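Local structure of adenosine monophosphate-protein transferase (Sulfolobus tokodaii, 2EKM) at residues Q72-A75 and L76-A80; E143-A146 and D147-E150; K152-L155 and R156-Y160. The protein is of unproven function, but belongs to the adenosine-specific kinase family and may transfer adenosine monophosphate to protein. All coordinates share one frame; numbering follows the deposited sequence.

Contact 1 (Q72-A75 and L76-A80); sequences QQTA and LKIGA
T74 and I78, one turn apart on helix 65-78, meet through their methyl ends, T74 CG2 lying 4.0 Å from I78 CD1. Both are buried, I78 against V130 of strand 128-135 and T74 against V10 of strand 4-10. A75 packs its CB on A48 and C50 of strand 44-50 in the other sheet, so this last stretch of helix is wedged between the two.

Each backbone amide donates to the carbonyl four residues back. L76 N bonds to Q72 O and K77 N to Q73 O, and I78 N reaches T74 O at 3.0 Å. The last, G79 N to A75 O at 2.9 Å, ends the helix at a glycine with positive phi (56°), where a CB would be crowded by L76 O.

The polar ends are joined through water. K77, bent at chi3 (63°), brings NZ to 2.8 Å from a water that accepts its hydrogen and lies 2.9 Å from T74 OG1. NZ also bonds to R9 O, and T74 OG1 to Y87 OH. Water and these bonds thus tie this flank of the helix to strands 4-10 and 83-89, beside its apolar packing.

Contact 2 (E143-A146 and D147-E150); sequences ETEA and DIKE
T144 holds OG1 between its own backbone N and carbonyl carbon (chi1 66°), and D147 swings CG to the side of its backbone N (chi1 -68°), which brings hydroxyl and carboxylate together at the start of helix 145-157. OD2 of D147 takes the hydrogen of T144 N at 2.8 Å in a nearly straight bond (169°), meeting it on the anti side and somewhat out of the carboxylate plane. In return D147 N donates to T144 OG1 at 3.3 Å, while OG1 gives a weak bond of 3.2 Å to the same OD2. OD2 thus takes one firm and one weak bond from T144.

These reciprocal bonds make a capping box, with T144 as the N-cap. They give the amide of the cap residue and that of D147 in the first turn an acceptor each, and the field of that helix end would probably steady the D147 carboxylate as an anion. Beyond the box the ordinary helical bonds begin: I148 N donates to T144 O, and K149 N to E145 O.

E143, just before the cap, folds back over the first turn. Its CB rests 3.6 Å from D147 CB, and its extended chain crosses I148 almost squarely, laying the carboxylate carbon CD 3.4 Å from I148 CG1. The charge is met elsewhere, OE2 by R151 and OE1 by R59 of the third subunit. E145 flanks the isoleucine differently: it runs alongside I148 in the same direction, with E145 OE1 3.9 Å from I148 CD1. W60 of the third subunit packs on both E145 and I148, and its NE1 donates to E143 O.

Contact 3 (K152-L155 and R156-Y160); sequences KELL and RKFGY
R156 lays its guanidinium beside the carbonyl of K152 within the last turn of helix 145-157, which a Schellman motif ends at G159. Its chain bends at chi2 (148°), and NH1 comes 2.7 Å from K152 O, although the poor angle of 128° makes the bond weak. The same oxygen also accepts from R156 N at 3.2 Å, so backbone and side chain of one residue converge on it. K152 CB sits 4.0 Å above one face of the guanidinium, toward its rim, and L155 CB lies at the edge. NH2 forms a salt bridge with E30 of the third subunit. With an alanine here, K152 O would probably keep its helical bond alone and E30 of that neighbouring subunit would lose its charged mate.

On another side of the helix L154 and F158 lean across each other. L154 sends CG anti to its backbone N (chi1 180°), which carries CD1 to 3.4 Å from F158 CE1. The same side of the F158 ring, at CD1, runs past L154 O, which lies at the ring edge near its plane and accepts the helical bond from F158 N.

L155 is covered by K27 of the third subunit, which also packs on Y160. The tyrosine ring stands oblique to L155 CD2 in a loose contact, and meets F25 of the same subunit edge-to-face. In the Schellman turn G159, with positive phi, donates its N to R156 O at 3.1 Å, and Y160 N closes the motif on L155 O at 2.9 Å.

How the contacts relate
Contact 1 comes first along the chain, at the C-terminal end of helix 65-78 in the body of the fold, between the three-stranded and five-stranded sheets. Contacts 2 and 3 follow on the last helix, 145-157, at its beginning and end, their centres about 14 Å apart. That helix lies on the other side of the chain's centre, about 39 Å (contact 2) and about 36 Å (contact 3) from contact 1 between centres, and both of its contacts touch the third subunit. Contact 1 in turn receives I142 of the second subunit, the residue just before contact 2 in that copy, consistent with one interface, made by the outlying C-terminal region, repeated round the three chains.

Contact 1 (Q72-A75 and L76-A80)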
loop_
_atom_site.group_PDB
_atom_site.type_symbol
_atom_site.label_atom_id
_atom_site.label_comp_id
_atom_site.label_asym_id
_atom_site.label_seq_id
_atom_site.Cartn_x
_atom_site.Cartn_y
_atom_site.Cartn_z
ATOM N N GLN A 72 7.887 7.351 18.997
ATOM C CA GLN A 72 6.773 7.482 19.934
ATOM C C GLN A 72 5.990 8.769 19.674
ATOM O O GLN A 72 4.762 8.759 19.568
ATOM C CB GLN A 72 7.298 7.490 21.378
ATOM C CG GLN A 72 7.840 6.143 21.875
ATOM C CD GLN A 72 8.537 6.250 23.227
ATOM O OE1 GLN A 72 8.784 5.245 23.896
ATOM N NE2 GLN A 72 8.868 7.472 23.627
ATOM N N GLN A 73 6.713 9.879 19.576
ATOM C CA GLN A 73 6.100 11.181 19.341
ATOM C C GLN A 73 5.300 11.215 18.042
ATOM O O GLN A 73 4.135 11.606 18.032
ATOM C CB GLN A 73 7.186 12.261 19.330
ATOM C CG GLN A 73 7.897 12.391 20.668
ATOM C CD GLN A 73 9.259 13.048 20.565
ATOM O OE1 GLN A 73 9.983 13.142 21.552
ATOM N NE2 GLN A 73 9.618 13.501 19.369
ATOM N N THR A 74 5.929 10.798 16.950
ATOM C CA THR A 74 5.260 10.782 15.659
ATOM C C THR A 74 4.028 9.874 15.680
ATOM O O THR A 74 2.989 10.223 15.125
ATOM C CB THR A 74 6.244 10.346 14.548
ATOM O OG1 THR A 74 7.271 11.342 14.424
ATOM C CG2 THR A 74 5.530 10.195 13.207
ATOM N N ALA A 75 4.138 8.719 16.334
ATOM C CA ALA A 75 3.013 7.788 16.424
ATOM C C ALA A 75 1.843 8.418 17.178
ATOM O O ALA A 75 0.679 8.214 16.828
ATOM C CB ALA A 75 3.453 6.504 17.124
ATOM N N LEU A 76 2.154 9.179 18.223
ATOM C CA LEU A 76 1.123 9.844 19.011
ATOM C C LEU A 76 0.454 10.961 18.214
ATOM O O LEU A 76 -0.757 11.155 18.295
ATOM C CB LEU A 76 1.729 10.436 20.286
ATOM C CG LEU A 76 1.959 9.513 21.483
ATOM C CD1 LEU A 76 2.802 10.243 22.517
ATOM C CD2 LEU A 76 0.618 9.092 22.086
ATOM N N LYS A 77 1.251 11.703 17.455
ATOM C CA LYS A 77 0.730 12.807 16.655
ATOM C C LYS A 77 -0.201 12.316 15.550
ATOM O O LYS A 77 -1.209 12.952 15.249
ATOM C CB LYS A 77 1.893 13.608 16.073
ATOM C CG LYS A 77 2.720 14.297 17.151
ATOM C CD LYS A 77 4.082 14.751 16.648
ATOM C CE LYS A 77 3.971 15.788 15.551
ATOM N NZ LYS A 77 5.313 16.341 15.209
ATOM N N ILE A 78 0.136 11.189 14.937
ATOM C CA ILE A 78 -0.721 10.636 13.901
ATOM C C ILE A 78 -1.954 10.107 14.634
ATOM O O ILE A 78 -3.087 10.325 14.203
ATOM C CB ILE A 78 -0.015 9.498 13.144
ATOM C CG1 ILE A 78 1.172 10.066 12.357
ATOM C CG2 ILE A 78 -1.004 8.792 12.213
ATOM C CD1 ILE A 78 2.010 9.006 11.636
ATOM N N GLY A 79 -1.714 9.430 15.755
ATOM C CA GLY A 79 -2.789 8.895 16.577
ATOM C C GLY A 79 -3.793 7.970 15.919
ATOM O O GLY A 79 -4.951 7.910 16.336
ATOM N N ALA A 80 -3.363 7.231 14.905
ATOM C CA ALA A 80 -4.259 6.317 14.202
ATOM C C ALA A 80 -3.965 4.858 14.548
ATOM O O ALA A 80 -2.833 4.392 14.411
ATOM C CB ALA A 80 -4.144 6.532 12.699
HETATM O O HOH W 1 7.148 14.206 14.796
#

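Contact 2 (E143-A146 and D147-E150)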
loop_
_atom_site.group_PDB
_atom_site.type_symbol
_atom_site.label_atom_id
_atom_site.label_comp_id
_atom_site.label_asym_id
_atom_site.label_seq_id
_atom_site.Cartn_x
_atom_site.Cartn_y
_atom_site.Cartn_z
ATOM N N GLU A 143 13.149 16.535 -16.411
ATOM C CA GLU A 143 14.599 16.492 -16.571
ATOM C C GLU A 143 15.006 16.325 -18.032
ATOM O O GLU A 143 14.304 15.696 -18.821
ATOM C CB GLU A 143 15.208 15.357 -15.736
ATOM C CG GLU A 143 15.201 13.994 -16.418
ATOM C CD GLU A 143 15.883 12.921 -15.588
ATOM O OE1 GLU A 143 16.969 13.193 -15.029
ATOM O OE2 GLU A 143 15.342 11.801 -15.506
ATOM N N THR A 144 16.155 16.897 -18.374
ATOM C CA THR A 144 16.688 16.838 -19.730
ATOM C C THR A 144 17.752 15.747 -19.832
ATOM O O THR A 144 18.095 15.108 -18.837
ATOM C CB THR A 144 17.350 18.169 -20.113
ATOM O OG1 THR A 144 18.504 18.377 -19.283
ATOM C CG2 THR A 144 16.378 19.330 -19.911
ATOM N N GLU A 145 18.275 15.541 -21.037
ATOM C CA GLU A 145 19.314 14.542 -21.250
ATOM C C GLU A 145 20.501 14.889 -20.364
ATOM O O GLU A 145 21.138 14.008 -19.784
ATOM C CB GLU A 145 19.750 14.522 -22.718
ATOM C CG GLU A 145 18.768 13.848 -23.662
ATOM C CD GLU A 145 18.514 12.391 -23.302
ATOM O OE1 GLU A 145 19.421 11.753 -22.723
ATOM O OE2 GLU A 145 17.414 11.880 -23.611
ATOM N N ALA A 146 20.790 16.182 -20.258
ATOM C CA ALA A 146 21.893 16.652 -19.428
ATOM C C ALA A 146 21.650 16.235 -17.981
ATOM O O ALA A 146 22.560 15.744 -17.314
ATOM C CB ALA A 146 22.016 18.170 -19.526
ATOM N N ASP A 147 20.424 16.435 -17.499
ATOM C CA ASP A 147 20.063 16.060 -16.131
ATOM C C ASP A 147 20.255 14.557 -15.936
ATOM O O ASP A 147 20.795 14.111 -14.926
ATOM C CB ASP A 147 18.598 16.413 -15.832
ATOM C CG ASP A 147 18.348 17.911 -15.793
ATOM O OD1 ASP A 147 19.195 18.640 -15.237
ATOM O OD2 ASP A 147 17.292 18.355 -16.300
ATOM N N ILE A 148 19.799 13.785 -16.915
ATOM C CA ILE A 148 19.907 12.333 -16.878
ATOM C C ILE A 148 21.357 11.890 -16.702
ATOM O O ILE A 148 21.656 11.009 -15.895
ATOM C CB ILE A 148 19.338 11.716 -18.176
ATOM C CG1 ILE A 148 17.830 11.980 -18.246
ATOM C CG2 ILE A 148 19.647 10.224 -18.233
ATOM C CD1 ILE A 148 17.167 11.459 -19.509
ATOM N N LYS A 149 22.255 12.512 -17.457
ATOM C CA LYS A 149 23.671 12.181 -17.384
ATOM C C LYS A 149 24.212 12.437 -15.981
ATOM O O LYS A 149 25.041 11.680 -15.474
ATOM C CB LYS A 149 24.448 13.009 -18.414
ATOM C CG LYS A 149 25.951 12.810 -18.395
ATOM C CD LYS A 149 26.600 13.537 -19.566
ATOM C CE LYS A 149 28.118 13.461 -19.502
ATOM N NZ LYS A 149 28.647 14.156 -18.298
ATOM N N GLU A 150 23.726 13.497 -15.346
ATOM C CA GLU A 150 24.186 13.837 -14.009
ATOM C C GLU A 150 23.681 12.895 -12.911
ATOM O O GLU A 150 24.441 12.532 -12.017
ATOM C CB GLU A 150 23.805 15.279 -13.674
ATOM C CG GLU A 150 24.448 15.787 -12.395
ATOM C CD GLU A 150 24.209 17.266 -12.169
ATOM O OE1 GLU A 150 24.458 18.055 -13.105
ATOM O OE2 GLU A 150 23.782 17.637 -11.052
#

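Contact 3 (K152-L155 and R156-Y160)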
loop_
_atom_site.group_PDB
_atom_site.type_symbol
_atom_site.label_atom_id
_atom_site.label_comp_id
_atom_site.label_asym_id
_atom_site.label_seq_id
_atom_site.Cartn_x
_atom_site.Cartn_y
_atom_site.Cartn_z
ATOM N N LYS A 152 22.936 9.853 -13.279
ATOM C CA LYS A 152 23.601 8.575 -13.495
ATOM C C LYS A 152 24.970 8.639 -12.818
ATOM O O LYS A 152 25.355 7.727 -12.084
ATOM C CB LYS A 152 23.767 8.295 -14.991
ATOM C CG LYS A 152 22.470 7.903 -15.688
ATOM C CD LYS A 152 22.685 7.604 -17.164
ATOM C CE LYS A 152 21.376 7.219 -17.836
ATOM N NZ LYS A 152 21.510 7.104 -19.313
ATOM N N GLU A 153 25.695 9.730 -13.052
ATOM C CA GLU A 153 27.012 9.906 -12.444
ATOM C C GLU A 153 26.884 9.925 -10.925
ATOM O O GLU A 153 27.741 9.411 -10.205
ATOM C CB GLU A 153 27.649 11.214 -12.920
ATOM C CG GLU A 153 27.784 11.312 -14.429
ATOM C CD GLU A 153 28.563 12.536 -14.871
ATOM O OE1 GLU A 153 28.241 13.651 -14.405
ATOM O OE2 GLU A 153 29.493 12.381 -15.692
ATOM N N LEU A 154 25.802 10.520 -10.444
ATOM C CA LEU A 154 25.547 10.618 -9.015
ATOM C C LEU A 154 25.518 9.245 -8.333
ATOM O O LEU A 154 26.195 9.030 -7.326
ATOM C CB LEU A 154 24.220 11.345 -8.781
ATOM C CG LEU A 154 23.774 11.541 -7.333
ATOM C CD1 LEU A 154 24.812 12.355 -6.584
ATOM C CD2 LEU A 154 22.423 12.241 -7.305
ATOM N N LEU A 155 24.733 8.321 -8.878
ATOM C CA LEU A 155 24.626 6.985 -8.296
ATOM C C LEU A 155 25.945 6.221 -8.364
ATOM O O LEU A 155 26.269 5.444 -7.468
ATOM C CB LEU A 155 23.527 6.183 -8.997
ATOM C CG LEU A 155 22.106 6.730 -8.850
ATOM C CD1 LEU A 155 21.124 5.743 -9.445
ATOM C CD2 LEU A 155 21.788 6.975 -7.381
ATOM N N ARG A 156 26.704 6.446 -9.430
ATOM C CA ARG A 156 27.985 5.776 -9.580
ATOM C C ARG A 156 29.028 6.363 -8.636
ATOM O O ARG A 156 29.881 5.640 -8.123
ATOM C CB ARG A 156 28.433 5.848 -11.042
ATOM C CG ARG A 156 27.602 4.914 -11.906
ATOM C CD ARG A 156 27.392 5.409 -13.320
ATOM N NE ARG A 156 26.394 4.590 -14.011
ATOM C CZ ARG A 156 25.109 4.522 -13.667
ATOM N NH1 ARG A 156 24.648 5.227 -12.640
ATOM N NH2 ARG A 156 24.280 3.740 -14.348
ATOM N N LYS A 157 28.944 7.667 -8.387
ATOM C CA LYS A 157 29.879 8.318 -7.474
ATOM C C LYS A 157 29.654 7.814 -6.054
ATOM O O LYS A 157 30.595 7.703 -5.273
ATOM C CB LYS A 157 29.708 9.845 -7.503
ATOM C CG LYS A 157 30.302 10.515 -8.733
ATOM C CD LYS A 157 30.128 12.028 -8.686
ATOM C CE LYS A 157 30.708 12.683 -9.932
ATOM N NZ LYS A 157 30.440 14.152 -9.989
ATOM N N PHE A 158 28.406 7.513 -5.716
ATOM C CA PHE A 158 28.108 7.018 -4.380
ATOM C C PHE A 158 28.178 5.497 -4.293
ATOM O O PHE A 158 27.863 4.913 -3.259
ATOM C CB PHE A 158 26.741 7.521 -3.913
ATOM C CG PHE A 158 26.736 8.973 -3.514
ATOM C CD1 PHE A 158 26.853 9.975 -4.472
ATOM C CD2 PHE A 158 26.630 9.337 -2.173
ATOM C CE1 PHE A 158 26.864 11.322 -4.103
ATOM C CE2 PHE A 158 26.641 10.682 -1.791
ATOM C CZ PHE A 158 26.757 11.675 -2.760
ATOM N N GLY A 159 28.585 4.866 -5.388
ATOM C CA GLY A 159 28.735 3.420 -5.412
ATOM C C GLY A 159 27.505 2.534 -5.481
ATOM O O GLY A 159 27.615 1.328 -5.256
ATOM N N TYR A 160 26.342 3.096 -5.790
ATOM C CA TYR A 160 25.130 2.288 -5.878
ATOM C C TYR A 160 25.056 1.536 -7.202
ATOM O O TYR A 160 24.512 0.435 -7.269
ATOM C CB TYR A 160 23.887 3.166 -5.704
ATOM C CG TYR A 160 23.690 3.646 -4.284
ATOM C CD1 TYR A 160 23.525 2.736 -3.240
ATOM C CD2 TYR A 160 23.682 5.007 -3.979
ATOM C CE1 TYR A 160 23.359 3.169 -1.926
ATOM C CE2 TYR A 160 23.516 5.451 -2.670
ATOM C CZ TYR A 160 23.356 4.527 -1.649
ATOM O OH TYR A 160 23.205 4.957 -0.352
#